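Local coordinates for protein putative metal-dependent isothiocyanate hydrolase SaxA (PDB 6BRM) that probably hydrolyses isothiocyanates at a two-zinc site in a metallo-beta-lactamase-type fold, at residues B[56-61]-B[80-85]; B[85-90]-B[101-106]; B[183-188]-B[203-208]. All blocks are in the same frame, centred on the assembly; numbering follows the deposited sequence.

The burial of each contact follows its place in the fold. Contact 1 lies at the surface, contact 2 is partly buried, and contact 3 is buried. Contacts 1 and 2 adjoin, their centres about 11 Å apart, and share M85; contact 2 holds edge strands 87-89 and 106-108, whereas contact 1 lies beside that sheet, in the segments that lead into strands 62-64 and 87-89. The centre of contact 3 is about 29 Å from theirs, across the chain's centre, where a helix packs on the second large sheet. The chemistry differs accordingly: leucine and methionine against a turn and backbone carbonyls, a backbone pairing flanked by apolar side chains, and a leucine methyl and threonine side chains against a helix.

Contact 1: residues B[56-61]-B[80-85]; sequences DLLAVD and AVPKDM
L58 and V81 bring the two backbones together, with their CA atoms 7.0 Å apart, where the end of helix 54-58 faces the residue that first leaves helix 75-80; farther on, D61 and M85 stand 7.9 Å apart by CA. The side chain of L58 carries much of the packing. Its CG is anti to its own carbonyl carbon (chi1 -60°), and the two methyls divide the work: CD2 lies 3.8 Å from CG2 of V81 and is also near CD of P82, whereas CD1 faces the carbonyl O of A80 at 3.7 Å. The L58 and V81 side chains cross obliquely. M85 supplies the second patch. Its CG is anti to the backbone N (chi1 179°), but the chain then bends at both chi2 and chi3. The terminal CE sits 3.7 Å from the carbonyl O of L58, and SD lies 3.9 Å from the carbonyl O of V60. The contact thus packs the helix end and the inverse gamma turn centred on A59 against the type I turn P82 to M85, closed by M85 N to P82 O at 3.2 Å, on the way to strand 87-89. Outside the contact, V60 packs on L21, and polar bonds go to K19 (from D61), Q78 (K83) and N105 (D84). With no polar bond between the segments, it probably rests mainly on van der Waals packing.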
ATOM      1  N   ASP B  56      27.960 -23.907   1.705  1.00 76.66           N
ATOM      2  CA  ASP B  56      27.239 -23.699   2.967  1.00 77.51           C
ATOM      3  C   ASP B  56      25.882 -23.019   2.759  1.00 76.36           C
ATOM      4  O   ASP B  56      24.919 -23.335   3.461  1.00 76.32           O
ATOM      5  CB  ASP B  56      28.083 -22.874   3.954  1.00 77.87           C
ATOM      6  CG  ASP B  56      29.338 -23.604   4.421  1.00 77.65           C
ATOM      7  OD1 ASP B  56      29.616 -24.729   3.946  1.00 75.97           O
ATOM      8  OD2 ASP B  56      30.056 -23.040   5.273  1.00 78.28           O
ATOM      9  N   LEU B  57      25.815 -22.091   1.802  1.00 73.72           N
ATOM     10  CA  LEU B  57      24.560 -21.396   1.471  1.00 72.44           C
ATOM     11  C   LEU B  57      23.480 -22.322   0.905  1.00 71.30           C
ATOM     12  O   LEU B  57      22.298 -22.132   1.194  1.00 71.74           O
ATOM     13  CB  LEU B  57      24.800 -20.238   0.492  1.00 71.93           C
ATOM     14  CG  LEU B  57      25.187 -18.898   1.119  1.00 71.98           C
ATOM     15  CD1 LEU B  57      26.499 -18.992   1.877  1.00 71.43           C
ATOM     16  CD2 LEU B  57      25.264 -17.831   0.036  1.00 72.04           C
ATOM     17  N   LEU B  58      23.887 -23.309   0.108  1.00 69.78           N
ATOM     18  CA  LEU B  58      22.940 -24.195  -0.587  1.00 68.68           C
ATOM     19  C   LEU B  58      22.355 -25.337   0.267  1.00 66.62           C
ATOM     20  O   LEU B  58      21.364 -25.952  -0.141  1.00 66.05           O
ATOM     21  CB  LEU B  58      23.579 -24.758  -1.866  1.00 68.52           C
ATOM     22  CG  LEU B  58      24.026 -23.718  -2.904  1.00 68.79           C
ATOM     23  CD1 LEU B  58      24.721 -24.390  -4.082  1.00 68.12           C
ATOM     24  CD2 LEU B  58      22.858 -22.864  -3.383  1.00 68.81           C
ATOM     25  N   ALA B  59      22.951 -25.620   1.430  1.00 64.45           N
ATOM     26  CA  ALA B  59      22.404 -26.614   2.373  1.00 63.55           C
ATOM     27  C   ALA B  59      21.109 -26.080   2.996  1.00 61.56           C
ATOM     28  O   ALA B  59      21.094 -25.625   4.146  1.00 60.84           O
ATOM     29  CB  ALA B  59      23.424 -26.956   3.456  1.00 63.32           C
ATOM     30  N   VAL B  60      20.029 -26.150   2.217  1.00 58.53           N
ATOM     31  CA  VAL B  60      18.802 -25.390   2.479  1.00 57.22           C
ATOM     32  C   VAL B  60      17.577 -26.141   1.927  1.00 56.34           C
ATOM     33  O   VAL B  60      17.681 -26.866   0.933  1.00 57.30           O
ATOM     34  CB  VAL B  60      18.959 -23.949   1.895  1.00 55.84           C
ATOM     35  CG1 VAL B  60      17.641 -23.323   1.453  1.00 56.41           C
ATOM     36  CG2 VAL B  60      19.658 -23.039   2.901  1.00 55.88           C
ATOM     37  N   ASP B  61      16.428 -25.968   2.585  1.00 54.45           N
ATOM     38  CA  ASP B  61      15.173 -26.626   2.184  1.00 53.42           C
ATOM     39  C   ASP B  61      14.483 -25.924   1.019  1.00 51.72           C
ATOM     40  O   ASP B  61      13.914 -26.583   0.146  1.00 50.70           O
ATOM     41  CB  ASP B  61      14.203 -26.717   3.367  1.00 53.33           C
ATOM     42  CG  ASP B  61      14.662 -27.699   4.420  1.00 52.27           C
ATOM     43  OD1 ASP B  61      14.812 -28.891   4.083  1.00 51.44           O
ATOM     44  OD2 ASP B  61      14.868 -27.285   5.581  1.00 52.09           O
ATOM     45  N   ALA B  80      24.534 -20.870 -10.042  1.00 66.16           N
ATOM     46  CA  ALA B  80      25.043 -21.655  -8.899  1.00 64.92           C
ATOM     47  C   ALA B  80      23.985 -22.453  -8.122  1.00 64.08           C
ATOM     48  O   ALA B  80      24.275 -23.551  -7.641  1.00 63.54           O
ATOM     49  CB  ALA B  80      25.810 -20.751  -7.944  1.00 65.07           C
ATOM     50  N   VAL B  81      22.778 -21.898  -7.988  1.00 62.36           N
ATOM     51  CA  VAL B  81      21.668 -22.594  -7.320  1.00 60.73           C
ATOM     52  C   VAL B  81      21.124 -23.664  -8.279  1.00 58.62           C
ATOM     53  O   VAL B  81      20.833 -23.350  -9.438  1.00 60.29           O
ATOM     54  CB  VAL B  81      20.544 -21.610  -6.902  1.00 60.85           C
ATOM     55  CG1 VAL B  81      19.354 -22.342  -6.287  1.00 61.45           C
ATOM     56  CG2 VAL B  81      21.074 -20.585  -5.907  1.00 59.98           C
ATOM     57  N   PRO B  82      20.984 -24.924  -7.806  1.00 54.40           N
ATOM     58  CA  PRO B  82      20.551 -25.994  -8.705  1.00 53.80           C
ATOM     59  C   PRO B  82      19.082 -25.856  -9.086  1.00 53.82           C
ATOM     60  O   PRO B  82      18.282 -25.375  -8.285  1.00 51.78           O
ATOM     61  CB  PRO B  82      20.790 -27.262  -7.886  1.00 52.37           C
ATOM     62  CG  PRO B  82      20.643 -26.822  -6.479  1.00 51.92           C
ATOM     63  CD  PRO B  82      21.150 -25.414  -6.423  1.00 52.85           C
ATOM     64  N   LYS B  83      18.745 -26.293 -10.298  1.00 54.83           N
ATOM     65  CA  LYS B  83      17.418 -26.043 -10.878  1.00 56.33           C
ATOM     66  C   LYS B  83      16.279 -26.823 -10.208  1.00 55.87           C
ATOM     67  O   LYS B  83      15.120 -26.399 -10.269  1.00 55.11           O
ATOM     68  CB  LYS B  83      17.429 -26.319 -12.389  1.00 57.09           C
ATOM     69  CG  LYS B  83      18.431 -25.498 -13.196  1.00 56.98           C
ATOM     70  CD  LYS B  83      18.292 -23.999 -12.975  1.00 58.54           C
ATOM     71  CE  LYS B  83      19.151 -23.203 -13.945  1.00 59.90           C
ATOM     72  NZ  LYS B  83      20.609 -23.352 -13.668  1.00 60.73           N
ATOM     73  N   ASP B  84      16.626 -27.939  -9.565  1.00 55.27           N
ATOM     74  CA  ASP B  84      15.672 -28.771  -8.808  1.00 55.52           C
ATOM     75  C   ASP B  84      15.404 -28.289  -7.364  1.00 56.10           C
ATOM     76  O   ASP B  84      14.662 -28.945  -6.620  1.00 56.11           O
ATOM     77  CB  ASP B  84      16.110 -30.255  -8.818  1.00 56.66           C
ATOM     78  CG  ASP B  84      17.591 -30.451  -8.490  1.00 57.23           C
ATOM     79  OD1 ASP B  84      18.093 -29.825  -7.531  1.00 56.75           O
ATOM     80  OD2 ASP B  84      18.257 -31.223  -9.214  1.00 57.93           O
ATOM     81  N   MET B  85      16.005 -27.163  -6.972  1.00 56.19           N
ATOM     82  CA  MET B  85      15.724 -26.520  -5.683  1.00 56.46           C
ATOM     83  C   MET B  85      14.311 -25.936  -5.669  1.00 56.23           C
ATOM     84  O   MET B  85      13.837 -25.412  -6.683  1.00 57.65           O
ATOM     85  CB  MET B  85      16.744 -25.401  -5.419  1.00 57.76           C
ATOM     86  CG  MET B  85      16.568 -24.616  -4.121  1.00 58.84           C
ATOM     87  SD  MET B  85      16.891 -25.569  -2.625  1.00 61.80           S
ATOM     88  CE  MET B  85      18.671 -25.761  -2.743  1.00 62.42           C
TER

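Contact 2: residues B[85-90]-B[101-106]; sequences MLIYTQ and QGFFNI
I87 and I106 form a parallel beta bridge, with CA atoms 4.8 Å apart and both side chains on the same face of the sheet. I87 N donates to N105 O over 3.0 Å, and the backbone bond of I87 with R107 completes the pairing around I106. An angle of 166° at the hydrogen and one of 162° at the oxygen make the bond to N105 straight at both ends. I106 CA adds a CA-H...O contact to I87 O at 3.4 Å.

The packed interior of the contact is formed by I87, T89 and F103, all buried, together with I106. There CG1 of I87 approaches CD2 of the F103 ring at 4.0 Å, and the two side chains lie at about a right angle. Farther along, the methyl CG2 of T89 meets CG2 of I106 at 4.1 Å. The T89 rotation (chi1 65°) puts OG1 between N and the carbonyl carbon and leaves CG2 beside the backbone N; OG1 itself bonds to R107 O.

Towards solvent, L86 and N105 are partly exposed and meet the partner mainly at backbone oxygens. L86 starts out pointing away from 101-106, and its CD1 returns to 3.8 Å from N105 O. The CB of N105 rests against M85 O at 3.6 Å, and ND2 is held by D84 O, in the turn that precedes 85-90.

Strands 87-89 and 106-108, joined through helix 92-100, make a beta-alpha-beta crossover at the edge of the sheet. I98 of that helix packs against F103 and I106, W73 meets the F103 ring, and strand 62-64 pairs with 87-89 on its other side.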
ATOM      1  N   MET B  85      16.005 -27.163  -6.972  1.00 56.19           N
ATOM      2  CA  MET B  85      15.724 -26.520  -5.683  1.00 56.46           C
ATOM      3  C   MET B  85      14.311 -25.936  -5.669  1.00 56.23           C
ATOM      4  O   MET B  85      13.837 -25.412  -6.683  1.00 57.65           O
ATOM      5  CB  MET B  85      16.744 -25.401  -5.419  1.00 57.76           C
ATOM      6  CG  MET B  85      16.568 -24.616  -4.121  1.00 58.84           C
ATOM      7  SD  MET B  85      16.891 -25.569  -2.625  1.00 61.80           S
ATOM      8  CE  MET B  85      18.671 -25.761  -2.743  1.00 62.42           C
ATOM      9  N   LEU B  86      13.659 -26.020  -4.511  1.00 54.00           N
ATOM     10  CA  LEU B  86      12.340 -25.425  -4.304  1.00 53.51           C
ATOM     11  C   LEU B  86      12.459 -23.901  -4.144  1.00 53.53           C
ATOM     12  O   LEU B  86      13.004 -23.424  -3.144  1.00 52.63           O
ATOM     13  CB  LEU B  86      11.667 -26.038  -3.067  1.00 53.55           C
ATOM     14  CG  LEU B  86      10.284 -25.517  -2.647  1.00 53.73           C
ATOM     15  CD1 LEU B  86       9.270 -25.591  -3.782  1.00 53.65           C
ATOM     16  CD2 LEU B  86       9.788 -26.293  -1.439  1.00 54.63           C
ATOM     17  N   ILE B  87      11.945 -23.151  -5.120  1.00 52.49           N
ATOM     18  CA  ILE B  87      11.978 -21.688  -5.085  1.00 50.86           C
ATOM     19  C   ILE B  87      10.591 -21.135  -4.762  1.00 50.06           C
ATOM     20  O   ILE B  87       9.614 -21.480  -5.426  1.00 49.76           O
ATOM     21  CB  ILE B  87      12.433 -21.075  -6.434  1.00 51.68           C
ATOM     22  CG1 ILE B  87      13.632 -21.828  -7.037  1.00 52.87           C
ATOM     23  CG2 ILE B  87      12.763 -19.597  -6.261  1.00 51.68           C
ATOM     24  CD1 ILE B  87      14.875 -21.857  -6.171  1.00 53.12           C
ATOM     25  N   TYR B  88      10.527 -20.269  -3.751  1.00 48.84           N
ATOM     26  CA  TYR B  88       9.308 -19.556  -3.375  1.00 48.40           C
ATOM     27  C   TYR B  88       9.363 -18.133  -3.940  1.00 49.94           C
ATOM     28  O   TYR B  88      10.240 -17.353  -3.555  1.00 50.89           O
ATOM     29  CB  TYR B  88       9.168 -19.503  -1.846  1.00 48.09           C
ATOM     30  CG  TYR B  88       8.584 -20.759  -1.212  1.00 48.04           C
ATOM     31  CD1 TYR B  88       7.269 -21.152  -1.474  1.00 47.32           C
ATOM     32  CD2 TYR B  88       9.337 -21.541  -0.331  1.00 48.63           C
ATOM     33  CE1 TYR B  88       6.726 -22.288  -0.895  1.00 47.60           C
ATOM     34  CE2 TYR B  88       8.799 -22.683   0.257  1.00 48.26           C
ATOM     35  CZ  TYR B  88       7.493 -23.051  -0.028  1.00 47.89           C
ATOM     36  OH  TYR B  88       6.952 -24.176   0.543  1.00 46.20           O
ATOM     37  N   THR B  89       8.435 -17.797  -4.840  1.00 49.06           N
ATOM     38  CA  THR B  89       8.375 -16.461  -5.448  1.00 47.87           C
ATOM     39  C   THR B  89       7.199 -15.626  -4.944  1.00 48.81           C
ATOM     40  O   THR B  89       6.251 -16.140  -4.352  1.00 49.86           O
ATOM     41  CB  THR B  89       8.294 -16.532  -6.984  1.00 47.84           C
ATOM     42  OG1 THR B  89       7.066 -17.155  -7.381  1.00 48.84           O
ATOM     43  CG2 THR B  89       9.476 -17.308  -7.549  1.00 48.57           C
ATOM     44  N   GLN B  90       7.293 -14.330  -5.214  1.00 49.20           N
ATOM     45  CA  GLN B  90       6.326 -13.314  -4.786  1.00 48.20           C
ATOM     46  C   GLN B  90       4.998 -13.387  -5.548  1.00 49.50           C
ATOM     47  O   GLN B  90       3.932 -13.255  -4.944  1.00 48.45           O
ATOM     48  CB  GLN B  90       6.966 -11.933  -4.981  1.00 48.06           C
ATOM     49  CG  GLN B  90       6.062 -10.717  -4.825  1.00 48.29           C
ATOM     50  CD  GLN B  90       6.778  -9.418  -5.161  1.00 48.03           C
ATOM     51  OE1 GLN B  90       6.517  -8.385  -4.549  1.00 48.51           O
ATOM     52  NE2 GLN B  90       7.683  -9.463  -6.136  1.00 46.22           N
ATOM     53  N   GLN B 101      14.318 -19.354 -16.764  1.00 53.32           N
ATOM     54  CA  GLN B 101      15.766 -19.405 -16.538  1.00 51.03           C
ATOM     55  C   GLN B 101      16.290 -20.803 -16.162  1.00 51.85           C
ATOM     56  O   GLN B 101      17.401 -20.917 -15.633  1.00 53.12           O
ATOM     57  CB  GLN B 101      16.149 -18.392 -15.451  1.00 48.84           C
ATOM     58  CG  GLN B 101      15.908 -16.943 -15.850  1.00 47.36           C
ATOM     59  CD  GLN B 101      16.248 -15.941 -14.758  1.00 46.73           C
ATOM     60  OE1 GLN B 101      16.360 -14.744 -15.027  1.00 48.86           O
ATOM     61  NE2 GLN B 101      16.418 -16.417 -13.530  1.00 43.86           N
ATOM     62  N   GLY B 102      15.510 -21.856 -16.430  1.00 52.43           N
ATOM     63  CA  GLY B 102      15.944 -23.246 -16.219  1.00 52.25           C
ATOM     64  C   GLY B 102      15.355 -23.962 -15.012  1.00 53.01           C
ATOM     65  O   GLY B 102      15.404 -25.190 -14.943  1.00 53.41           O
ATOM     66  N   PHE B 103      14.798 -23.209 -14.063  1.00 54.93           N
ATOM     67  CA  PHE B 103      14.243 -23.785 -12.833  1.00 55.51           C
ATOM     68  C   PHE B 103      12.872 -24.407 -13.112  1.00 57.74           C
ATOM     69  O   PHE B 103      12.139 -23.926 -13.983  1.00 57.26           O
ATOM     70  CB  PHE B 103      14.137 -22.718 -11.737  1.00 54.47           C
ATOM     71  CG  PHE B 103      15.469 -22.198 -11.262  1.00 54.22           C
ATOM     72  CD1 PHE B 103      16.117 -21.161 -11.930  1.00 54.78           C
ATOM     73  CD2 PHE B 103      16.078 -22.739 -10.132  1.00 54.82           C
ATOM     74  CE1 PHE B 103      17.346 -20.683 -11.488  1.00 54.70           C
ATOM     75  CE2 PHE B 103      17.308 -22.266  -9.686  1.00 54.99           C
ATOM     76  CZ  PHE B 103      17.943 -21.237 -10.365  1.00 54.36           C
ATOM     77  N   PHE B 104      12.542 -25.485 -12.397  1.00 59.42           N
ATOM     78  CA  PHE B 104      11.236 -26.163 -12.563  1.00 60.05           C
ATOM     79  C   PHE B 104      10.447 -26.527 -11.282  1.00 59.12           C
ATOM     80  O   PHE B 104       9.278 -26.911 -11.390  1.00 58.38           O
ATOM     81  CB  PHE B 104      11.370 -27.388 -13.494  1.00 61.27           C
ATOM     82  CG  PHE B 104      12.547 -28.278 -13.188  1.00 63.49           C
ATOM     83  CD1 PHE B 104      12.531 -29.125 -12.084  1.00 64.36           C
ATOM     84  CD2 PHE B 104      13.664 -28.295 -14.024  1.00 65.72           C
ATOM     85  CE1 PHE B 104      13.608 -29.956 -11.805  1.00 64.26           C
ATOM     86  CE2 PHE B 104      14.745 -29.124 -13.750  1.00 65.96           C
ATOM     87  CZ  PHE B 104      14.716 -29.956 -12.638  1.00 65.82           C
ATOM     88  N   ASN B 105      11.054 -26.399 -10.095  1.00 58.09           N
ATOM     89  CA  ASN B 105      10.359 -26.641  -8.816  1.00 55.32           C
ATOM     90  C   ASN B 105      10.073 -25.300  -8.130  1.00 53.02           C
ATOM     91  O   ASN B 105      10.773 -24.895  -7.203  1.00 52.26           O
ATOM     92  CB  ASN B 105      11.196 -27.558  -7.911  1.00 55.76           C
ATOM     93  CG  ASN B 105      11.371 -28.963  -8.483  1.00 57.64           C
ATOM     94  OD1 ASN B 105      10.513 -29.479  -9.212  1.00 55.98           O
ATOM     95  ND2 ASN B 105      12.481 -29.603  -8.129  1.00 57.32           N
ATOM     96  N   ILE B 106       9.027 -24.624  -8.605  1.00 51.46           N
ATOM     97  CA  ILE B 106       8.709 -23.243  -8.229  1.00 49.55           C
ATOM     98  C   ILE B 106       7.320 -23.169  -7.591  1.00 49.54           C
ATOM     99  O   ILE B 106       6.408 -23.889  -7.991  1.00 51.15           O
ATOM    100  CB  ILE B 106       8.755 -22.328  -9.477  1.00 49.74           C
ATOM    101  CG1 ILE B 106      10.161 -22.323 -10.085  1.00 49.89           C
ATOM    102  CG2 ILE B 106       8.342 -20.893  -9.151  1.00 50.02           C
ATOM    103  CD1 ILE B 106      10.169 -22.075 -11.571  1.00 50.22           C
TER

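Contact 3: residues B[183-188]-B[203-208]; sequences VVLNTG and EDTLRT
L185 and T205 form the closest pair of CA atoms, 7.9 Å apart, where strand 183-186 and helix 203-208 run nearly antiparallel, their N-to-C directions differing by 157° and their axes approaching to 10.1 Å. Along the helix, D204 enters first, through its backbone: its carbonyl O lies 4.2 Å from CD1 of L185. T205 follows and meets two residues. Its CA is also 4.2 Å from that same CD1, while its OG1, anti to the carbonyl carbon (chi1 -59°), faces the methyl CG2 of T187 at 4.0 Å; these two threonine side chains lie at about a right angle. Three residues on, T208 brings CG2 to 4.5 Å from CD1 of L185. Its OG1 donates back to the T205 carbonyl O, from 48° above the carbonyl plane. This is helix-on-sheet packing of the metallo-beta-lactamase-type fold, next to the zinc site but not in it: the T187 side chain is about 6 Å from that of the zinc ligand H221. Neighbouring elements join in: Y171 of helix 169-178 and I217 of strand 216-220 each touch L185 and T208, and N186, which does not touch the helix, bonds through ND2 to OD1 of the zinc ligand D164 beside strand 159-163.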
ATOM      1  N   VAL B 183      12.304  -7.351  13.640  1.00 51.05           N
ATOM      2  CA  VAL B 183      12.005  -6.704  12.360  1.00 50.19           C
ATOM      3  C   VAL B 183      13.318  -6.487  11.607  1.00 48.74           C
ATOM      4  O   VAL B 183      14.145  -5.679  12.032  1.00 49.06           O
ATOM      5  CB  VAL B 183      11.267  -5.360  12.562  1.00 50.69           C
ATOM      6  CG1 VAL B 183      10.806  -4.787  11.228  1.00 51.54           C
ATOM      7  CG2 VAL B 183      10.064  -5.545  13.476  1.00 51.17           C
ATOM      8  N   VAL B 184      13.505  -7.211  10.501  1.00 47.34           N
ATOM      9  CA  VAL B 184      14.708  -7.091   9.670  1.00 46.96           C
ATOM     10  C   VAL B 184      14.456  -6.056   8.567  1.00 47.12           C
ATOM     11  O   VAL B 184      13.611  -6.271   7.694  1.00 46.34           O
ATOM     12  CB  VAL B 184      15.117  -8.443   9.034  1.00 47.14           C
ATOM     13  CG1 VAL B 184      16.476  -8.325   8.343  1.00 47.21           C
ATOM     14  CG2 VAL B 184      15.152  -9.548  10.080  1.00 47.32           C
ATOM     15  N   LEU B 185      15.188  -4.941   8.614  1.00 48.23           N
ATOM     16  CA  LEU B 185      15.036  -3.848   7.647  1.00 49.61           C
ATOM     17  C   LEU B 185      16.178  -3.817   6.636  1.00 51.19           C
ATOM     18  O   LEU B 185      17.319  -4.164   6.962  1.00 50.39           O
ATOM     19  CB  LEU B 185      14.988  -2.500   8.365  1.00 50.01           C
ATOM     20  CG  LEU B 185      14.013  -2.346   9.528  1.00 49.74           C
ATOM     21  CD1 LEU B 185      14.115  -0.939  10.089  1.00 49.71           C
ATOM     22  CD2 LEU B 185      12.586  -2.654   9.114  1.00 49.49           C
ATOM     23  N   ASN B 186      15.848  -3.392   5.416  1.00 51.84           N
ATOM     24  CA  ASN B 186      16.826  -3.144   4.358  1.00 51.08           C
ATOM     25  C   ASN B 186      17.202  -1.662   4.387  1.00 52.07           C
ATOM     26  O   ASN B 186      16.588  -0.843   3.699  1.00 53.23           O
ATOM     27  CB  ASN B 186      16.244  -3.547   2.999  1.00 49.83           C
ATOM     28  CG  ASN B 186      16.057  -5.051   2.864  1.00 49.97           C
ATOM     29  OD1 ASN B 186      16.307  -5.816   3.801  1.00 49.09           O
ATOM     30  ND2 ASN B 186      15.620  -5.485   1.689  1.00 48.54           N
ATOM     31  N   THR B 187      18.208  -1.333   5.204  1.00 53.81           N
ATOM     32  CA  THR B 187      18.610   0.054   5.486  1.00 54.48           C
ATOM     33  C   THR B 187      19.837   0.486   4.665  1.00 56.45           C
ATOM     34  O   THR B 187      20.849   0.938   5.208  1.00 56.32           O
ATOM     35  CB  THR B 187      18.906   0.246   6.990  1.00 54.17           C
ATOM     36  OG1 THR B 187      19.864  -0.730   7.416  1.00 54.45           O
ATOM     37  CG2 THR B 187      17.647   0.091   7.811  1.00 54.36           C
ATOM     38  N   GLY B 188      19.730   0.350   3.348  1.00 57.31           N
ATOM     39  CA  GLY B 188      20.772   0.795   2.430  1.00 58.13           C
ATOM     40  C   GLY B 188      20.774   2.287   2.176  1.00 58.51           C
ATOM     41  O   GLY B 188      21.831   2.874   1.934  1.00 58.15           O
ATOM     42  N   GLU B 203      16.435   6.984   9.541  1.00 62.85           N
ATOM     43  CA  GLU B 203      15.185   7.541  10.104  1.00 62.71           C
ATOM     44  C   GLU B 203      14.110   6.482  10.346  1.00 60.50           C
ATOM     45  O   GLU B 203      13.404   6.525  11.354  1.00 58.65           O
ATOM     46  CB  GLU B 203      14.604   8.635   9.194  1.00 66.40           C
ATOM     47  CG  GLU B 203      15.304   9.985   9.292  1.00 68.28           C
ATOM     48  CD  GLU B 203      14.550  11.089   8.563  1.00 70.00           C
ATOM     49  OE1 GLU B 203      15.112  11.660   7.600  1.00 70.54           O
ATOM     50  OE2 GLU B 203      13.394  11.382   8.946  1.00 70.88           O
ATOM     51  N   ASP B 204      14.007   5.531   9.419  1.00 60.21           N
ATOM     52  CA  ASP B 204      13.001   4.472   9.487  1.00 57.49           C
ATOM     53  C   ASP B 204      13.275   3.449  10.596  1.00 58.29           C
ATOM     54  O   ASP B 204      12.369   2.731  11.001  1.00 58.80           O
ATOM     55  CB  ASP B 204      12.872   3.775   8.129  1.00 56.64           C
ATOM     56  CG  ASP B 204      12.395   4.718   7.027  1.00 56.48           C
ATOM     57  OD1 ASP B 204      12.656   5.933   7.119  1.00 59.14           O
ATOM     58  OD2 ASP B 204      11.765   4.248   6.058  1.00 56.27           O
ATOM     59  N   THR B 205      14.517   3.383  11.078  1.00 59.94           N
ATOM     60  CA  THR B 205      14.866   2.593  12.267  1.00 60.08           C
ATOM     61  C   THR B 205      14.196   3.138  13.536  1.00 60.96           C
ATOM     62  O   THR B 205      13.668   2.368  14.338  1.00 61.21           O
ATOM     63  CB  THR B 205      16.399   2.552  12.484  1.00 59.44           C
ATOM     64  OG1 THR B 205      17.034   1.975  11.337  1.00 59.87           O
ATOM     65  CG2 THR B 205      16.767   1.739  13.710  1.00 59.86           C
ATOM     66  N   LEU B 206      14.238   4.458  13.718  1.00 60.54           N
ATOM     67  CA  LEU B 206      13.644   5.109  14.892  1.00 60.87           C
ATOM     68  C   LEU B 206      12.109   5.095  14.863  1.00 61.08           C
ATOM     69  O   LEU B 206      11.476   4.779  15.875  1.00 61.55           O
ATOM     70  CB  LEU B 206      14.148   6.554  15.013  1.00 61.30           C
ATOM     71  CG  LEU B 206      13.830   7.330  16.298  1.00 61.03           C
ATOM     72  CD1 LEU B 206      14.477   6.691  17.519  1.00 60.43           C
ATOM     73  CD2 LEU B 206      14.288   8.774  16.154  1.00 61.80           C
ATOM     74  N   ARG B 207      11.530   5.432  13.713  0.50 61.66           N
ATOM     75  CA  ARG B 207      10.074   5.486  13.544  0.50 62.04           C
ATOM     76  C   ARG B 207       9.364   4.150  13.806  0.50 63.10           C
ATOM     77  O   ARG B 207       8.224   4.138  14.276  0.50 64.38           O
ATOM     78  CB  ARG B 207       9.731   6.003  12.143  0.50 61.98           C
ATOM     79  CG  ARG B 207       9.893   7.509  11.995  0.50 61.75           C
ATOM     80  CD  ARG B 207      10.018   7.934  10.541  0.50 61.34           C
ATOM     81  NE  ARG B 207       9.843   9.375  10.379  0.50 61.29           N
ATOM     82  CZ  ARG B 207      10.741  10.286  10.741  0.50 60.46           C
ATOM     83  NH1 ARG B 207      11.886   9.914  11.294  0.50 59.63           N
ATOM     84  NH2 ARG B 207      10.490  11.575  10.552  0.50 60.30           N
ATOM     85  N   THR B 208      10.035   3.038  13.500  1.00 63.25           N
ATOM     86  CA  THR B 208       9.533   1.692  13.838  1.00 63.53           C
ATOM     87  C   THR B 208       9.542   1.432  15.338  1.00 65.10           C
ATOM     88  O   THR B 208       8.561   0.938  15.897  1.00 67.94           O
ATOM     89  CB  THR B 208      10.399   0.574  13.217  1.00 64.26           C
ATOM     90  OG1 THR B 208      11.780   0.794  13.523  1.00 65.75           O
ATOM     91  CG2 THR B 208      10.227   0.527  11.741  1.00 63.11           C
TER